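Local atomic coordinates of fluorescence recovery protein (Synechocystis sp., PDB entry 4JDX), a protein that binds the orange carotenoid protein and speeds its return from the red to the orange form, promoting fluorescence recovery after non-photochemical quenching. Residues Q32-G37 and S63-E68; Q17-S22 and A103-K108; A85-L88 and L92-A95. All coordinates share one frame; numbering follows the deposited sequence.

Contact 1: residues Q32-G37 and S63-E68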
# COMPACT_ATOMS: atom_id res chain seq x y z
N GLN A 32 19.49 -1.92 3.68
CA GLN A 32 19.43 -0.50 3.34
C GLN A 32 19.37 -0.32 1.82
O GLN A 32 18.68 0.57 1.33
CB GLN A 32 20.63 0.24 3.92
CG GLN A 32 20.61 0.33 5.43
CD GLN A 32 19.46 1.17 5.95
OE1 GLN A 32 19.03 2.11 5.30
NE2 GLN A 32 18.95 0.83 7.13
N ARG A 33 20.08 -1.17 1.09
CA ARG A 33 20.08 -1.10 -0.36
C ARG A 33 18.69 -1.43 -0.91
O ARG A 33 18.26 -0.87 -1.91
CB ARG A 33 21.10 -2.08 -0.95
CG ARG A 33 22.55 -1.73 -0.67
CD ARG A 33 23.46 -2.43 -1.66
NE ARG A 33 24.87 -2.07 -1.50
CZ ARG A 33 25.83 -2.92 -1.14
NH1 ARG A 33 25.58 -4.19 -0.90
NH2 ARG A 33 27.07 -2.47 -1.03
N GLU A 34 18.00 -2.35 -0.24
CA GLU A 34 16.68 -2.77 -0.68
C GLU A 34 15.65 -1.67 -0.42
O GLU A 34 14.71 -1.50 -1.19
CB GLU A 34 16.26 -4.06 0.00
CG GLU A 34 15.02 -4.68 -0.60
CD GLU A 34 14.76 -6.09 -0.13
OE1 GLU A 34 15.24 -6.45 0.97
OE2 GLU A 34 14.08 -6.85 -0.85
N LEU A 35 15.84 -0.93 0.67
CA LEU A 35 14.97 0.20 0.98
C LEU A 35 15.10 1.27 -0.09
O LEU A 35 14.11 1.81 -0.57
CB LEU A 35 15.34 0.80 2.34
CG LEU A 35 15.16 -0.09 3.57
CD1 LEU A 35 15.54 0.69 4.83
CD2 LEU A 35 13.74 -0.63 3.67
N ASP A 36 16.34 1.56 -0.47
CA ASP A 36 16.61 2.58 -1.48
C ASP A 36 15.96 2.21 -2.81
O ASP A 36 15.34 3.05 -3.46
CB ASP A 36 18.12 2.77 -1.66
CG ASP A 36 18.76 3.50 -0.49
OD1 ASP A 36 18.03 4.23 0.22
OD2 ASP A 36 19.98 3.35 -0.29
N GLY A 37 16.10 0.95 -3.20
CA GLY A 37 15.51 0.48 -4.45
C GLY A 37 13.99 0.53 -4.37
O GLY A 37 13.33 1.03 -5.28
N SER A 63 2.41 -4.11 -0.20
CA SER A 63 1.97 -5.12 0.76
C SER A 63 2.88 -6.34 0.67
O SER A 63 3.29 -6.89 1.69
CB SER A 63 0.53 -5.54 0.48
OG SER A 63 -0.42 -4.55 0.88
N ALA A 64 3.19 -6.73 -0.55
CA ALA A 64 3.94 -7.95 -0.81
C ALA A 64 5.42 -7.74 -0.50
O ALA A 64 6.03 -8.55 0.21
CB ALA A 64 3.77 -8.38 -2.27
N LYS A 65 5.99 -6.66 -1.02
CA LYS A 65 7.41 -6.39 -0.85
C LYS A 65 7.73 -6.17 0.62
O LYS A 65 8.83 -6.46 1.08
CB LYS A 65 7.83 -5.17 -1.67
CG LYS A 65 9.23 -5.29 -2.26
CD LYS A 65 9.29 -6.35 -3.35
CE LYS A 65 10.62 -6.35 -4.08
NZ LYS A 65 11.77 -6.60 -3.17
N ARG A 66 6.76 -5.65 1.37
CA ARG A 66 6.95 -5.37 2.78
C ARG A 66 6.96 -6.67 3.59
O ARG A 66 7.73 -6.80 4.55
CB ARG A 66 5.85 -4.45 3.31
CG ARG A 66 6.01 -4.11 4.78
CD ARG A 66 5.18 -2.91 5.18
NE ARG A 66 5.28 -2.63 6.61
CZ ARG A 66 4.79 -1.56 7.21
NH1 ARG A 66 4.15 -0.63 6.50
NH2 ARG A 66 4.94 -1.40 8.51
N HIS A 67 6.12 -7.62 3.21
CA HIS A 67 6.04 -8.89 3.91
C HIS A 67 7.27 -9.73 3.60
O HIS A 67 7.80 -10.43 4.47
CB HIS A 67 4.78 -9.66 3.50
CG HIS A 67 4.59 -10.94 4.25
ND1 HIS A 67 4.58 -12.17 3.63
CD2 HIS A 67 4.41 -11.19 5.57
CE1 HIS A 67 4.40 -13.12 4.53
NE2 HIS A 67 4.30 -12.55 5.72
N GLU A 68 7.72 -9.66 2.35
CA GLU A 68 8.93 -10.34 1.91
C GLU A 68 10.12 -9.89 2.74
O GLU A 68 10.87 -10.71 3.28
CB GLU A 68 9.19 -10.01 0.43
CG GLU A 68 10.48 -10.58 -0.13
CD GLU A 68 10.78 -10.06 -1.52
OE1 GLU A 68 9.87 -9.46 -2.14
OE2 GLU A 68 11.92 -10.24 -2.00
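E34 on helix 17-47 meets K65 on helix 53-70 in a salt bridge, with 3.3 Å between E34 OE2 and K65 NZ. The glutamate reaches across as an extended chain with CG anti to the backbone N (chi1 -169°), while the lysine chain bends at chi2 and again at chi4, curling its ammonium round to the carboxylate. One turn along the same helix, E68 OE1 makes a second salt bridge to K65 NZ, at 3.6 Å, and the lysine thereby serves both acids.

Like charges also come close. E34 OE2 and E68 OE2 are 4.2 Å apart, their carboxylate planes turned 79° against each other. K72, just beyond helix 53-70, forms salt bridges to both of these oxygens and so places a second positive charge against the pair. The other oxygen of the E34 carboxylate, OE1, is hydrogen-bonded to Y73 OH, which, with the lysines on OE2, helps to fix how the group is turned. R66, next to K65 in the sequence, packs on W56 of the second subunit.

E34 is buried, and its charge is met by two lysines and a tyrosine hydroxyl. The two cations probably offset the repulsion between the acids, so that a buried glutamate and its partly exposed neighbour can both stay ionised where the two helices run alongside each other.

Contact 2: residues Q17-S22 and A103-K108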
# COMPACT_ATOMS: atom_id res chain seq x y z
N GLN A 17 33.11 -16.34 14.93
CA GLN A 17 32.59 -15.08 15.45
C GLN A 17 32.70 -14.00 14.38
O GLN A 17 31.76 -13.24 14.15
CB GLN A 17 33.37 -14.68 16.69
CG GLN A 17 32.81 -13.49 17.44
CD GLN A 17 33.52 -13.27 18.76
OE1 GLN A 17 34.34 -14.07 19.18
NE2 GLN A 17 33.19 -12.16 19.43
N ALA A 18 33.86 -13.95 13.74
CA ALA A 18 34.14 -12.95 12.71
C ALA A 18 33.17 -13.08 11.54
O ALA A 18 32.72 -12.09 10.98
CB ALA A 18 35.58 -13.08 12.23
N GLU A 19 32.85 -14.32 11.17
CA GLU A 19 31.94 -14.58 10.06
C GLU A 19 30.51 -14.12 10.38
O GLU A 19 29.87 -13.47 9.56
CB GLU A 19 31.94 -16.07 9.70
CG GLU A 19 33.13 -16.49 8.86
CD GLU A 19 33.13 -17.97 8.54
OE1 GLU A 19 32.88 -18.78 9.46
OE2 GLU A 19 33.38 -18.32 7.36
N THR A 20 30.04 -14.45 11.58
CA THR A 20 28.68 -14.10 11.98
C THR A 20 28.51 -12.60 12.14
O THR A 20 27.47 -12.03 11.81
CB THR A 20 28.29 -14.79 13.31
OG1 THR A 20 29.24 -14.43 14.32
CG2 THR A 20 28.26 -16.30 13.16
N GLN A 21 29.55 -11.94 12.64
CA GLN A 21 29.51 -10.51 12.90
C GLN A 21 29.51 -9.71 11.60
O GLN A 21 28.76 -8.75 11.45
CB GLN A 21 30.68 -10.09 13.79
CG GLN A 21 30.71 -8.61 14.13
CD GLN A 21 31.80 -8.27 15.13
OE1 GLN A 21 32.43 -9.16 15.71
NE2 GLN A 21 32.02 -6.98 15.35
N SER A 22 30.37 -10.10 10.66
CA SER A 22 30.46 -9.41 9.38
C SER A 22 29.27 -9.73 8.48
O SER A 22 28.89 -8.93 7.63
CB SER A 22 31.77 -9.77 8.67
OG SER A 22 32.83 -8.96 9.14
N ALA A 103 36.18 -20.01 2.14
CA ALA A 103 36.16 -20.20 0.70
C ALA A 103 35.01 -21.11 0.26
O ALA A 103 34.38 -20.87 -0.77
CB ALA A 103 37.49 -20.77 0.23
N ASP A 104 34.75 -22.16 1.04
CA ASP A 104 33.71 -23.13 0.69
C ASP A 104 32.32 -22.50 0.71
O ASP A 104 31.48 -22.82 -0.13
CB ASP A 104 33.77 -24.35 1.62
CG ASP A 104 33.68 -23.98 3.09
OD1 ASP A 104 33.67 -22.78 3.41
OD2 ASP A 104 33.62 -24.91 3.93
N LYS A 105 32.09 -21.59 1.65
CA LYS A 105 30.82 -20.88 1.73
C LYS A 105 30.63 -19.96 0.54
O LYS A 105 29.54 -19.89 -0.03
CB LYS A 105 30.75 -20.07 3.03
CG LYS A 105 30.62 -20.92 4.27
CD LYS A 105 30.89 -20.13 5.53
CE LYS A 105 30.88 -21.03 6.75
NZ LYS A 105 31.64 -20.44 7.87
N GLN A 106 31.69 -19.25 0.16
CA GLN A 106 31.63 -18.34 -0.97
C GLN A 106 31.27 -19.09 -2.25
O GLN A 106 30.39 -18.66 -3.00
CB GLN A 106 32.97 -17.62 -1.16
CG GLN A 106 33.36 -16.72 -0.00
CD GLN A 106 34.57 -15.87 -0.32
OE1 GLN A 106 34.60 -15.15 -1.31
NE2 GLN A 106 35.58 -15.94 0.54
N SER A 107 31.94 -20.21 -2.48
CA SER A 107 31.73 -21.00 -3.68
C SER A 107 30.29 -21.51 -3.76
O SER A 107 29.65 -21.43 -4.81
CB SER A 107 32.70 -22.19 -3.72
OG SER A 107 34.03 -21.74 -3.85
N LYS A 108 29.79 -22.02 -2.64
CA LYS A 108 28.44 -22.56 -2.58
C LYS A 108 27.42 -21.47 -2.90
O LYS A 108 26.49 -21.69 -3.67
CB LYS A 108 28.18 -23.15 -1.19
CG LYS A 108 26.82 -23.81 -1.04
CD LYS A 108 26.67 -25.02 -1.94
CE LYS A 108 25.38 -25.78 -1.65
NZ LYS A 108 25.13 -26.88 -2.62
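E19 and K105 reach for each other from opposite directions, the glutamate from the first turns of helix 17-47 and the lysine from the start of helix 103-114. Each side chain has CG anti to its carbonyl carbon (chi1 -79° in E19, -70° in K105) and is stretched out beyond; these torsions send the two chains toward each other across the 10.5 Å between E19 CA and K105 CA, and the ammonium comes up against both carboxylate oxygens. K105 NZ lies 2.6 Å from E19 OE1 in a salt bridge and gives a hydrogen bond of 2.8 Å to E19 OE2. It approaches OE2 on the syn side but 32° out of the carboxylate plane, hence somewhat above the group. The aliphatic part of the lysine follows, with K105 CD 3.6 Å from E19 OE2.

Both charged groups have further partners. E19 OE2 accepts a hydrogen bond from A102 N, so the acid also holds the backbone just ahead of helix 103-114, whose positive end would probably favour the negative charge. K105 NZ donates to P14 O and makes a cation-pi contact with W15, binding the N-terminal arm to the same site. Putting an alanine at E19 would probably leave the K105 ammonium without its counter-charge and A102 N without its acceptor, with a gap between the two helix starts.

On the glutamate's own helix, T20 OG1 donates a hydrogen bond back to Q17 O, at 2.8 Å. The arrangement is an interhelical salt bridge, the ammonium close to both carboxylate oxygens, joining the first turns of the long N-terminal helix and of the C-terminal helix in this all-helical fold.

Contact 3: residues A85-L88 and L92-A95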
# COMPACT_ATOMS: atom_id res chain seq x y z
N ALA A 85 22.76 -16.16 -1.19
CA ALA A 85 22.63 -16.49 -2.60
C ALA A 85 21.54 -15.64 -3.25
O ALA A 85 21.72 -15.10 -4.34
CB ALA A 85 22.30 -17.97 -2.76
N GLN A 86 20.41 -15.52 -2.56
CA GLN A 86 19.29 -14.72 -3.05
C GLN A 86 19.69 -13.25 -3.17
O GLN A 86 19.43 -12.61 -4.19
CB GLN A 86 18.09 -14.86 -2.12
CG GLN A 86 16.82 -14.22 -2.66
CD GLN A 86 16.28 -14.93 -3.90
OE1 GLN A 86 16.58 -16.10 -4.13
NE2 GLN A 86 15.50 -14.22 -4.70
N LEU A 87 20.31 -12.73 -2.12
CA LEU A 87 20.78 -11.35 -2.09
C LEU A 87 21.74 -11.08 -3.24
O LEU A 87 21.71 -10.01 -3.86
CB LEU A 87 21.48 -11.05 -0.77
CG LEU A 87 20.60 -11.12 0.48
CD1 LEU A 87 21.43 -10.92 1.74
CD2 LEU A 87 19.46 -10.10 0.39
N LEU A 88 22.59 -12.06 -3.52
CA LEU A 88 23.57 -11.94 -4.60
C LEU A 88 22.86 -11.95 -5.95
O LEU A 88 23.19 -11.17 -6.84
CB LEU A 88 24.55 -13.11 -4.53
CG LEU A 88 25.67 -13.11 -5.57
CD1 LEU A 88 26.60 -11.91 -5.39
CD2 LEU A 88 26.44 -14.41 -5.49
N LEU A 92 21.71 -7.31 -4.26
CA LEU A 92 21.70 -6.60 -2.99
C LEU A 92 23.04 -6.72 -2.26
O LEU A 92 23.34 -5.94 -1.35
CB LEU A 92 20.56 -7.10 -2.10
CG LEU A 92 19.17 -6.74 -2.62
CD1 LEU A 92 18.08 -7.31 -1.72
CD2 LEU A 92 19.02 -5.23 -2.75
N VAL A 93 23.85 -7.70 -2.67
CA VAL A 93 25.24 -7.77 -2.24
C VAL A 93 26.12 -8.13 -3.42
O VAL A 93 25.68 -8.79 -4.37
CB VAL A 93 25.45 -8.82 -1.12
CG1 VAL A 93 24.54 -8.52 0.07
CG2 VAL A 93 25.22 -10.23 -1.65
N GLN A 94 27.37 -7.68 -3.38
CA GLN A 94 28.33 -7.99 -4.42
C GLN A 94 29.20 -9.16 -3.96
O GLN A 94 29.47 -9.31 -2.77
CB GLN A 94 29.19 -6.76 -4.74
CG GLN A 94 28.38 -5.58 -5.25
CD GLN A 94 27.69 -5.87 -6.58
OE1 GLN A 94 26.47 -5.90 -6.66
NE2 GLN A 94 28.49 -6.08 -7.62
N ALA A 95 29.62 -9.99 -4.91
CA ALA A 95 30.43 -11.17 -4.61
C ALA A 95 31.68 -10.78 -3.82
O ALA A 95 32.14 -11.54 -2.97
CB ALA A 95 30.82 -11.87 -5.90
O HOH W 1 25.32 -9.00 -7.38
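L87 O, near the end of helix 80-89, accepts a hydrogen bond from L92 N, 2.7 Å from L87 O, with an N-H...O angle of 143°, and V93 N adds a weak one at 3.4 Å, so one carbonyl receives the chain as it turns off the helix. The L92 side chain comes round beside that of L87, the two crossing at about a right angle, with L87 CD2 and L92 CD1 3.8 Å apart. A bond from residue i+5 back to residue i, with apolar side chains packed at its two ends, is a feature of the Schellman motif, a common way to end a helix, and this exit is consistent with one.

After the turn the backbone is extended and V93 falls against the helix end. Its CG2, set between the backbone N and carbonyl carbon, rests on the backbone 3.7 Å from L88 N and against L87 CB and L88 CB. The L88 side chain reaches farther along the extended chain: with CG anti to the backbone N (chi1 -178°), its CD1 comes to 3.4 Å from V93 O and to 3.6 Å from A95 N. Outside the turn, V93 packs on L26 and A30 and L87 on F27, all of helix 17-47, whereas L88 packs on I109 and A113 of helix 103-114. Water 1 is placed to donate hydrogen bonds to L88 O, at 3.1 Å, and V93 O, at 3.0 Å, but other acceptors compete for its two protons.

How the contacts relate
From the N terminus, the chain enters helix 17-47 through the first half of contact 2 and passes the first half of contact 1 farther along. It then turns back into helix 53-70, where contact 1 closes a loop of 25 residues. Contact 3 follows in series, closing a short turn at the end of helix 80-89, and contact 2 closes last, at the start of helix 103-114, enclosing both others. Contacts 1 and 2 thus pin helix 17-47 at two places on opposite sides of the chain's centre, about 25 Å between contact centres. Contacts 1 and 3 touch directly: R33 NH1 probably hydrogen-bonds to L92 O, and E34 packs on L92, joining the loop to the long helix.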